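Local coordinates for protein soluble inorganic pyrophosphatase (Toxoplasma gondii, PDB 5WRT) that probably hydrolyses inorganic pyrophosphate to orthophosphate with the help of magnesium, at residues 30-36 with 222-228. Coordinates in Å, arbitrary orientation, origin at the centre of the assembly. Residue numbers count along the deposited sequence, not the author numbering.
Sequences WHDIPLF and YRAHEHY
Start from the helix: 222-228 is a stretch of helix 214-232, near the chain's C-terminus, with regular i to i-4 bonds such as Y228 N to A224 O (3.2 Å). Facing it, 30-36 is irregular chain: roughly helical at W30 and H31, extended through I33 and P34. CA atoms come nearest at H31-Y228 (9.3 Å) and L35-H225 (8.0 Å), so side chains and one water fill the gap.

Y228 buries the most surface. With chi1 t, its ring points at the loop and presents an edge to the face of the W30 five-membered ring (centroids 5.1 Å apart, planes at 63°; W30 CZ2 to Y228 CD1 3.7 Å). Its OH reaches H31 ND1 in a short 2.5 Å hydrogen bond, and a water 2.7 Å from Y228 OH donates to H31 O at 2.6 Å. W30, H31 and Y228 thus make an aromatic cluster.

One turn back, H225, also t, receives L35 CD2 over its ring face, a CH-pi contact 3.7 Å from the centroid. F36 turns its edge to the H225 face, a T-shaped pair with centroids 5.8 Å apart, and its CZ lies 3.7 Å from Y222 CE1.

Q98 O takes H225 ND1 and T99 O takes W30 NE1, tying both segments to 98-99. A bound magnesium ion lies about 10 Å from the W30 side chain, consistent with packing beside the metal site, not in it. The direct hydrogen bond and the water meet at the Y228 hydroxyl, so directional bonds position that end, while the L35/F36 end rests on CH-pi and ring packing.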
loop_
_atom_site.group_PDB
_atom_site.type_symbol
_atom_site.label_atom_id
_atom_site.label_comp_id
_atom_site.label_asym_id
_atom_site.label_seq_id
_atom_site.Cartn_x
_atom_site.Cartn_y
_atom_site.Cartn_z
ATOM N N TRP A 30 19.568 -19.239 6.449
ATOM C CA TRP A 30 18.430 -20.148 6.474
ATOM C C TRP A 30 18.744 -21.448 7.202
ATOM O O TRP A 30 17.907 -21.951 7.957
ATOM C CB TRP A 30 17.965 -20.459 5.047
ATOM C CG TRP A 30 16.679 -21.237 4.996
ATOM C CD1 TRP A 30 15.599 -21.088 5.819
ATOM C CD2 TRP A 30 16.338 -22.285 4.076
ATOM N NE1 TRP A 30 14.610 -21.974 5.469
ATOM C CE2 TRP A 30 15.038 -22.720 4.401
ATOM C CE3 TRP A 30 17.006 -22.894 3.008
ATOM C CZ2 TRP A 30 14.393 -23.738 3.699
ATOM C CZ3 TRP A 30 16.363 -23.904 2.312
ATOM C CH2 TRP A 30 15.069 -24.315 2.661
ATOM N N HIS A 31 19.939 -22.000 6.992
ATOM C CA HIS A 31 20.284 -23.310 7.528
ATOM C C HIS A 31 20.967 -23.246 8.890
ATOM O O HIS A 31 20.659 -24.063 9.764
ATOM C CB HIS A 31 21.199 -24.063 6.559
ATOM C CG HIS A 31 20.569 -24.378 5.242
ATOM N ND1 HIS A 31 19.498 -25.234 5.114
ATOM C CD2 HIS A 31 20.874 -23.963 3.990
ATOM C CE1 HIS A 31 19.162 -25.326 3.840
ATOM N NE2 HIS A 31 19.981 -24.564 3.137
ATOM N N ASP A 32 21.894 -22.310 9.100
ATOM C CA ASP A 32 22.775 -22.406 10.255
ATOM C C ASP A 32 22.454 -21.421 11.370
ATOM O O ASP A 32 23.069 -21.505 12.435
ATOM C CB ASP A 32 24.229 -22.199 9.820
ATOM C CG ASP A 32 24.570 -22.916 8.526
ATOM O OD1 ASP A 32 24.276 -24.122 8.387
ATOM O OD2 ASP A 32 25.121 -22.242 7.620
ATOM N N ILE A 33 21.508 -20.511 11.168
ATOM C CA ILE A 33 21.051 -19.632 12.249
ATOM C C ILE A 33 19.945 -20.333 13.025
ATOM O O ILE A 33 18.969 -20.795 12.419
ATOM C CB ILE A 33 20.590 -18.273 11.712
ATOM C CG1 ILE A 33 21.786 -17.503 11.159
ATOM C CG2 ILE A 33 19.903 -17.465 12.807
ATOM C CD1 ILE A 33 21.484 -16.074 10.818
ATOM N N PRO A 34 20.054 -20.444 14.347
ATOM C CA PRO A 34 18.986 -21.089 15.116
ATOM C C PRO A 34 17.706 -20.272 15.063
ATOM O O PRO A 34 17.733 -19.039 15.099
ATOM C CB PRO A 34 19.558 -21.152 16.537
ATOM C CG PRO A 34 20.557 -20.047 16.586
ATOM C CD PRO A 34 21.156 -19.980 15.209
ATOM N N LEU A 35 16.577 -20.974 14.951
ATOM C CA LEU A 35 15.289 -20.292 14.959
ATOM C C LEU A 35 15.019 -19.639 16.310
ATOM O O LEU A 35 14.471 -18.533 16.371
ATOM C CB LEU A 35 14.172 -21.273 14.604
ATOM C CG LEU A 35 12.748 -20.723 14.719
ATOM C CD1 LEU A 35 12.568 -19.509 13.821
ATOM C CD2 LEU A 35 11.726 -21.797 14.389
ATOM N N PHE A 36 15.407 -20.302 17.400
ATOM C CA PHE A 36 15.234 -19.773 18.749
ATOM C C PHE A 36 16.578 -19.311 19.296
ATOM O O PHE A 36 17.406 -20.147 19.691
ATOM C CB PHE A 36 14.611 -20.821 19.676
ATOM C CG PHE A 36 13.308 -21.377 19.179
ATOM C CD1 PHE A 36 12.139 -20.645 19.297
ATOM C CD2 PHE A 36 13.249 -22.638 18.607
ATOM C CE1 PHE A 36 10.937 -21.156 18.847
ATOM C CE2 PHE A 36 12.049 -23.153 18.156
ATOM C CZ PHE A 36 10.892 -22.410 18.277
ATOM N N TYR A 222 6.020 -22.863 14.460
ATOM C CA TYR A 222 6.404 -24.218 14.853
ATOM C C TYR A 222 6.200 -25.202 13.708
ATOM O O TYR A 222 7.096 -25.992 13.386
ATOM C CB TYR A 222 5.600 -24.679 16.070
ATOM C CG TYR A 222 5.809 -23.892 17.342
ATOM C CD1 TYR A 222 7.063 -23.409 17.696
ATOM C CD2 TYR A 222 4.750 -23.669 18.212
ATOM C CE1 TYR A 222 7.247 -22.703 18.873
ATOM C CE2 TYR A 222 4.923 -22.970 19.384
ATOM C CZ TYR A 222 6.169 -22.488 19.711
ATOM O OH TYR A 222 6.324 -21.793 20.885
ATOM N N ARG A 223 5.015 -25.179 13.093
ATOM C CA ARG A 223 4.714 -26.131 12.029
ATOM C C ARG A 223 5.682 -25.986 10.860
ATOM O O ARG A 223 6.170 -26.988 10.324
ATOM C CB ARG A 223 3.272 -25.955 11.557
ATOM C CG ARG A 223 2.815 -27.026 10.581
ATOM C CD ARG A 223 1.329 -26.918 10.290
ATOM N NE ARG A 223 0.959 -25.588 9.815
ATOM C CZ ARG A 223 0.105 -24.784 10.440
ATOM N NH1 ARG A 223 -0.472 -25.176 11.569
ATOM N NH2 ARG A 223 -0.174 -23.588 9.937
ATOM N N ALA A 224 5.978 -24.747 10.459
ATOM C CA ALA A 224 6.958 -24.533 9.399
ATOM C C ALA A 224 8.349 -24.970 9.833
ATOM O O ALA A 224 9.138 -25.440 9.004
ATOM C CB ALA A 224 6.967 -23.064 8.974
ATOM N N HIS A 225 8.665 -24.822 11.121
ATOM C CA HIS A 225 9.940 -25.305 11.637
ATOM C C HIS A 225 10.036 -26.820 11.516
ATOM O O HIS A 225 11.094 -27.358 11.167
ATOM C CB HIS A 225 10.113 -24.860 13.090
ATOM C CG HIS A 225 11.455 -25.179 13.672
ATOM N ND1 HIS A 225 12.637 -24.857 13.040
ATOM C CD2 HIS A 225 11.802 -25.772 14.839
ATOM C CE1 HIS A 225 13.654 -25.249 13.787
ATOM N NE2 HIS A 225 13.175 -25.806 14.885
ATOM N N GLU A 226 8.936 -27.526 11.791
ATOM C CA GLU A 226 8.947 -28.984 11.711
ATOM C C GLU A 226 9.032 -29.462 10.267
ATOM O O GLU A 226 9.668 -30.485 9.985
ATOM C CB GLU A 226 7.705 -29.556 12.393
ATOM C CG GLU A 226 7.717 -29.432 13.908
ATOM N N HIS A 227 8.383 -28.751 9.340
ATOM C CA HIS A 227 8.541 -29.062 7.922
ATOM C C HIS A 227 10.007 -29.013 7.507
ATOM O O HIS A 227 10.493 -29.900 6.795
ATOM C CB HIS A 227 7.729 -28.088 7.068
ATOM C CG HIS A 227 6.246 -28.249 7.185
ATOM N ND1 HIS A 227 5.634 -29.480 7.293
ATOM C CD2 HIS A 227 5.250 -27.332 7.192
ATOM C CE1 HIS A 227 4.325 -29.313 7.369
ATOM N NE2 HIS A 227 4.066 -28.018 7.311
ATOM N N TYR A 228 10.725 -27.977 7.943
ATOM C CA TYR A 228 12.144 -27.865 7.619
ATOM C C TYR A 228 12.938 -29.006 8.242
ATOM O O TYR A 228 13.736 -29.666 7.567
ATOM C CB TYR A 228 12.687 -26.513 8.084
ATOM C CG TYR A 228 14.178 -26.357 7.866
ATOM C CD1 TYR A 228 14.672 -25.915 6.648
ATOM C CD2 TYR A 228 15.089 -26.666 8.869
ATOM C CE1 TYR A 228 16.027 -25.776 6.434
ATOM C CE2 TYR A 228 16.448 -26.532 8.662
ATOM C CZ TYR A 228 16.912 -26.086 7.442
ATOM O OH TYR A 228 18.262 -25.949 7.224
HETATM O O HOH W 1 19.851 -26.466 9.281
#